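Local coordinates for protein MGS-M5 (PDB 4Q3N) that probably catalyses the NAD-dependent interconversion of L-lactate and pyruvate, as a tetrameric member of the lactate/malate dehydrogenase family, at residues V239-A244 against R251-S256; L173-D178 against A302-K307. All coordinates share one frame; numbering follows the deposited sequence.

Interaction 1 (V239-A244 against R251-S256)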
loop_
_atom_site.group_PDB
_atom_site.type_symbol
_atom_site.label_atom_id
_atom_site.label_comp_id
_atom_site.label_asym_id
_atom_site.label_seq_id
_atom_site.Cartn_x
_atom_site.Cartn_y
_atom_site.Cartn_z
ATOM N N VAL A 239 1.460 -5.537 -14.643
ATOM C CA VAL A 239 1.092 -4.522 -13.643
ATOM C C VAL A 239 2.201 -3.493 -13.498
ATOM O O VAL A 239 1.963 -2.260 -13.466
ATOM C CB VAL A 239 0.789 -5.161 -12.277
ATOM C CG1 VAL A 239 0.615 -4.004 -11.211
ATOM C CG2 VAL A 239 -0.475 -5.999 -12.425
ATOM N N ARG A 240 3.435 -3.978 -13.442
ATOM C CA ARG A 240 4.549 -3.062 -13.200
ATOM C C ARG A 240 4.726 -2.108 -14.345
ATOM O O ARG A 240 5.027 -0.917 -14.137
ATOM C CB ARG A 240 5.852 -3.825 -12.984
ATOM C CG ARG A 240 6.990 -2.933 -12.431
ATOM C CD ARG A 240 6.593 -2.391 -10.976
ATOM N NE ARG A 240 7.460 -1.311 -10.508
ATOM C CZ ARG A 240 7.400 -0.037 -10.898
ATOM N NH1 ARG A 240 6.557 0.352 -11.853
ATOM N NH2 ARG A 240 8.229 0.853 -10.354
ATOM N N ILE A 241 4.561 -2.617 -15.568
ATOM C CA ILE A 241 4.642 -1.750 -16.758
ATOM C C ILE A 241 3.526 -0.711 -16.701
ATOM O O ILE A 241 3.747 0.480 -16.908
ATOM C CB ILE A 241 4.553 -2.565 -18.062
ATOM C CG1 ILE A 241 5.824 -3.449 -18.204
ATOM C CG2 ILE A 241 4.389 -1.639 -19.262
ATOM C CD1 ILE A 241 5.654 -4.682 -19.198
ATOM N N THR A 242 2.329 -1.170 -16.363
ATOM C CA THR A 242 1.168 -0.280 -16.254
ATOM C C THR A 242 1.413 0.832 -15.212
ATOM O O THR A 242 1.061 2.006 -15.412
ATOM C CB THR A 242 -0.084 -1.103 -15.881
ATOM O OG1 THR A 242 -0.278 -2.117 -16.907
ATOM C CG2 THR A 242 -1.322 -0.195 -15.804
ATOM N N ALA A 243 1.973 0.446 -14.081
ATOM C CA ALA A 243 2.185 1.410 -12.972
ATOM C C ALA A 243 3.214 2.447 -13.359
ATOM O O ALA A 243 3.066 3.630 -13.056
ATOM C CB ALA A 243 2.627 0.658 -11.694
ATOM N N ALA A 244 4.240 2.017 -14.108
ATOM C CA ALA A 244 5.258 2.993 -14.565
ATOM C C ALA A 244 4.624 4.062 -15.435
ATOM O O ALA A 244 4.993 5.256 -15.377
ATOM C CB ALA A 244 6.367 2.291 -15.336
ATOM N N ARG A 251 10.521 5.237 -15.299
ATOM C CA ARG A 251 11.073 3.986 -14.779
ATOM C C ARG A 251 11.779 3.239 -15.912
ATOM O O ARG A 251 11.275 3.196 -17.022
ATOM C CB ARG A 251 9.959 3.131 -14.233
ATOM C CG ARG A 251 10.419 1.945 -13.356
ATOM C CD ARG A 251 10.872 2.466 -11.972
ATOM N NE ARG A 251 11.286 1.336 -11.153
ATOM C CZ ARG A 251 11.340 1.334 -9.824
ATOM N NH1 ARG A 251 10.995 2.417 -9.149
ATOM N NH2 ARG A 251 11.716 0.226 -9.171
ATOM N N ILE A 252 12.913 2.625 -15.627
ATOM C CA ILE A 252 13.619 1.828 -16.643
ATOM C C ILE A 252 13.209 0.375 -16.482
ATOM O O ILE A 252 13.437 -0.227 -15.412
ATOM C CB ILE A 252 15.139 1.940 -16.507
ATOM C CG1 ILE A 252 15.545 3.413 -16.646
ATOM C CG2 ILE A 252 15.829 1.032 -17.574
ATOM C CD1 ILE A 252 16.977 3.696 -16.237
ATOM N N LEU A 253 12.568 -0.148 -17.519
ATOM C CA LEU A 253 12.166 -1.571 -17.597
ATOM C C LEU A 253 12.509 -2.173 -18.951
ATOM O O LEU A 253 12.387 -1.516 -19.972
ATOM C CB LEU A 253 10.647 -1.747 -17.403
ATOM C CG LEU A 253 10.124 -1.297 -16.024
ATOM C CD1 LEU A 253 8.630 -1.211 -16.068
ATOM C CD2 LEU A 253 10.575 -2.255 -14.859
ATOM N N PRO A 254 12.897 -3.453 -18.967
ATOM C CA PRO A 254 13.179 -4.097 -20.246
ATOM C C PRO A 254 11.850 -4.519 -20.832
ATOM O O PRO A 254 11.088 -5.226 -20.168
ATOM C CB PRO A 254 14.067 -5.276 -19.871
ATOM C CG PRO A 254 13.666 -5.616 -18.425
ATOM C CD PRO A 254 13.254 -4.286 -17.804
ATOM N N ILE A 255 11.543 -4.011 -22.026
ATOM C CA ILE A 255 10.271 -4.296 -22.701
ATOM C C ILE A 255 10.553 -4.404 -24.174
ATOM O O ILE A 255 11.654 -4.049 -24.609
ATOM C CB ILE A 255 9.232 -3.177 -22.466
ATOM C CG1 ILE A 255 9.883 -1.797 -22.652
ATOM C CG2 ILE A 255 8.749 -3.208 -21.029
ATOM C CD1 ILE A 255 8.871 -0.677 -22.870
ATOM N N SER A 256 9.575 -4.904 -24.939
ATOM C CA SER A 256 9.647 -4.908 -26.391
ATOM C C SER A 256 9.479 -3.501 -26.945
ATOM O O SER A 256 8.426 -2.897 -26.767
ATOM C CB SER A 256 8.571 -5.815 -27.014
ATOM O OG SER A 256 8.685 -7.166 -26.613
#

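Interaction 2 (L173-D178 against A302-K307). With ACT (acetate ion), chain J.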
loop_
_atom_site.group_PDB
_atom_site.type_symbol
_atom_site.label_atom_id
_atom_site.label_comp_id
_atom_site.label_asym_id
_atom_site.label_seq_id
_atom_site.Cartn_x
_atom_site.Cartn_y
_atom_site.Cartn_z
ATOM N N LEU A 173 17.903 -9.528 -22.243
ATOM C CA LEU A 173 17.668 -8.763 -23.459
ATOM C C LEU A 173 17.338 -9.661 -24.633
ATOM O O LEU A 173 17.643 -10.880 -24.635
ATOM C CB LEU A 173 18.893 -7.913 -23.850
ATOM C CG LEU A 173 19.317 -6.970 -22.686
ATOM C CD1 LEU A 173 20.564 -6.214 -23.081
ATOM C CD2 LEU A 173 18.198 -6.023 -22.355
ATOM N N GLY A 174 16.832 -9.023 -25.689
ATOM C CA GLY A 174 16.646 -9.739 -26.952
ATOM C C GLY A 174 15.237 -10.278 -27.112
ATOM O O GLY A 174 14.260 -9.734 -26.550
ATOM N N GLU A 175 15.120 -11.348 -27.905
ATOM C CA GLU A 175 13.837 -11.996 -28.146
ATOM C C GLU A 175 13.319 -12.603 -26.849
ATOM O O GLU A 175 14.076 -13.239 -26.138
ATOM C CB GLU A 175 14.018 -13.083 -29.202
ATOM C CG GLU A 175 12.788 -13.918 -29.424
ATOM C CD GLU A 175 13.108 -15.230 -30.163
ATOM O OE1 GLU A 175 14.227 -15.782 -30.018
ATOM O OE2 GLU A 175 12.228 -15.692 -30.918
ATOM N N HIS A 176 12.052 -12.399 -26.512
ATOM C CA HIS A 176 11.431 -13.159 -25.416
ATOM C C HIS A 176 11.204 -14.595 -25.961
ATOM O O HIS A 176 10.169 -14.888 -26.526
ATOM C CB HIS A 176 10.123 -12.496 -24.981
ATOM C CG HIS A 176 9.275 -13.302 -24.037
ATOM N ND1 HIS A 176 9.662 -13.608 -22.749
ATOM C CD2 HIS A 176 8.015 -13.795 -24.171
ATOM C CE1 HIS A 176 8.698 -14.278 -22.143
ATOM N NE2 HIS A 176 7.687 -14.410 -22.987
ATOM N N GLY A 177 12.182 -15.474 -25.787
ATOM C CA GLY A 177 12.167 -16.787 -26.475
ATOM C C GLY A 177 13.590 -17.300 -26.435
ATOM O O GLY A 177 14.418 -16.774 -25.649
ATOM N N ASP A 178 13.879 -18.283 -27.279
ATOM C CA ASP A 178 15.098 -19.096 -27.187
ATOM C C ASP A 178 16.382 -18.304 -27.396
ATOM O O ASP A 178 17.433 -18.730 -26.932
ATOM C CB ASP A 178 15.071 -20.255 -28.209
ATOM C CG ASP A 178 13.941 -21.277 -27.943
ATOM O OD1 ASP A 178 13.469 -21.399 -26.784
ATOM O OD2 ASP A 178 13.530 -21.967 -28.912
ATOM N N ALA A 302 17.935 -10.196 -33.059
ATOM C CA ALA A 302 17.258 -9.272 -33.968
ATOM C C ALA A 302 17.110 -9.876 -35.368
ATOM O O ALA A 302 16.107 -9.658 -36.062
ATOM C CB ALA A 302 18.012 -7.954 -34.050
ATOM N N ASN A 303 18.124 -10.607 -35.806
ATOM C CA ASN A 303 18.062 -11.218 -37.143
ATOM C C ASN A 303 16.947 -12.249 -37.225
ATOM O O ASN A 303 16.243 -12.358 -38.228
ATOM C CB ASN A 303 19.404 -11.826 -37.496
ATOM C CG ASN A 303 20.435 -10.753 -37.826
ATOM O OD1 ASN A 303 20.068 -9.615 -38.141
ATOM N ND2 ASN A 303 21.712 -11.094 -37.743
ATOM N N ILE A 304 16.760 -12.960 -36.127
ATOM C CA ILE A 304 15.748 -14.005 -36.021
ATOM C C ILE A 304 14.348 -13.395 -36.127
ATOM O O ILE A 304 13.502 -13.883 -36.862
ATOM C CB ILE A 304 15.920 -14.781 -34.672
ATOM C CG1 ILE A 304 17.139 -15.717 -34.788
ATOM C CG2 ILE A 304 14.656 -15.604 -34.336
ATOM C CD1 ILE A 304 17.545 -16.391 -33.463
ATOM N N LEU A 305 14.123 -12.296 -35.413
ATOM C CA LEU A 305 12.844 -11.604 -35.449
ATOM C C LEU A 305 12.607 -10.945 -36.785
ATOM O O LEU A 305 11.487 -10.987 -37.345
ATOM C CB LEU A 305 12.772 -10.562 -34.318
ATOM C CG LEU A 305 12.844 -11.121 -32.891
ATOM C CD1 LEU A 305 13.131 -9.998 -31.844
ATOM C CD2 LEU A 305 11.529 -11.848 -32.549
ATOM N N ARG A 306 13.657 -10.374 -37.353
ATOM C CA ARG A 306 13.489 -9.760 -38.662
ATOM C C ARG A 306 13.120 -10.842 -39.710
ATOM O O ARG A 306 12.308 -10.605 -40.623
ATOM C CB ARG A 306 14.754 -8.994 -39.078
ATOM C CG ARG A 306 14.536 -8.076 -40.276
ATOM C CD ARG A 306 13.374 -7.108 -39.982
ATOM N NE ARG A 306 12.245 -7.412 -40.842
ATOM C CZ ARG A 306 11.211 -6.610 -41.076
ATOM N NH1 ARG A 306 11.125 -5.414 -40.482
ATOM N NH2 ARG A 306 10.267 -7.000 -41.937
ATOM N N LYS A 307 13.692 -12.033 -39.580
ATOM C CA LYS A 307 13.370 -13.100 -40.557
ATOM C C LYS A 307 11.903 -13.545 -40.392
ATOM O O LYS A 307 11.190 -13.784 -41.387
ATOM C CB LYS A 307 14.318 -14.293 -40.375
ATOM C CG LYS A 307 14.036 -15.509 -41.300
ATOM C CD LYS A 307 14.167 -15.118 -42.767
ATOM C CE LYS A 307 14.277 -16.353 -43.654
ATOM N NZ LYS A 307 13.183 -17.334 -43.351
HETATM C C ACT J . 4.249 -15.504 -20.894
HETATM O O ACT J . 4.711 -15.393 -19.738
HETATM O OXT ACT J . 5.021 -15.216 -21.881
HETATM C CH3 ACT J . 2.828 -16.008 -21.023
#

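Interaction 1 (V239-A244 against R251-S256)
Leu253 is the bump that fills a shallow hollow on helix 239-244. Its CD1 lies 4.1 Å from CA of Ile241. The backbone O and CG of Arg240 line one part of the hollow, and CB of Ala244 lines another. The strand runs roughly antiparallel to the helix, at 149°. Arg251, Leu253 and Ile255, alternate residues of the strand, all point toward the helix. Ile255 adds a second bump. With CG1 between the backbone N and the carbonyl carbon (chi1 45°), CG2 stands anti to the carbonyl carbon, and it meets CD1 of Ile241 at 3.9 Å. At the Ala244 end the contact is made by CB atoms: CB of Ala244 is 3.9 Å from CB of Arg251. Farther out, the side chains of Arg240 and Arg251 cross at about a right angle. NH2 of Arg240 sits over the centre of the Arg251 guanidinium, 3.1 Å above its plane, and the two planes are 52° apart. The like charges are probably tolerated because each has an acid of its own. Arg240 pairs with Glu249, and Arg251 with Asp164 of the second subunit. Phe54 of the third subunit packs on Arg240 and Leu253. Within the chain, strand 251-258 is hydrogen-bonded to strand 270-278, whose Leu277 touches Ile241, Ala244 and Leu253. Val239 of the same helix packs against helix 13-25.

Interaction 2 (L173-D178 against A302-K307)
Glu175 lays its aliphatic stem on Leu305. The loop carrying it has the Gly-Glu-His-Gly-Asp sequence of lactate dehydrogenases, and helix 292-311 carries Leu305. The close part is apolar. CG of Glu175 is 4.0 Å from CD2 of Leu305, and CB is 4.2 Å from CD1. Glu175 CG stands anti to the backbone N (chi1 174°), and the chain stays extended beyond it. This carries the carboxylate past Leu305 to Ile304, whose side chain crosses that of Glu175 at about a right angle; OE2 of Glu175 lies 4.2 Å from CG2 of Ile304. This end is looser and partly exposed. No hydrogen bond crosses the contact. Instead OE1 of Glu175 is hydrogen-bonded to OG of Ser179 and its backbone N to OG of Ser301. Leu305 is buried, with Asp124, Val125 and Ile271 also against it. His176 points away from the helix. Its ND1 is hydrogen-bonded to OD2 of Asp149, consistent with the catalytic His-Asp pair of this family. A phenylalanine in its place would lose both ring nitrogens and is likely to leave Asp149 without this partner. An acetate ion, probably from the crystallisation liquor, sits at the NE2 end of the ring. NE2 of His176 donates to its OXT over 3.0 Å, with OXT at the ring edge, in plane.

Overall arrangement
Both contacts lie in the alpha/beta C-terminal domain, with centres about 20 Å apart, and they do not touch. Interaction 1 is a buried contact of neighbouring elements, a helix and the strand that follows it. Interaction 2 is partly buried and brings together a loop and a helix far apart in sequence. Strand 270-278 serves both, through Leu277 at the first and Ile271 at the second. Asp124 may also link them: its OD2 is hydrogen-bonded to His176 N, and its OD1 meets OG of Ser256 in one of that residue's conformers. Interaction 1 sets an apolar core beside two arginines, one of which is salt-bridged to another subunit. Interaction 2 meets no other chain, and its loop faces the probable active site.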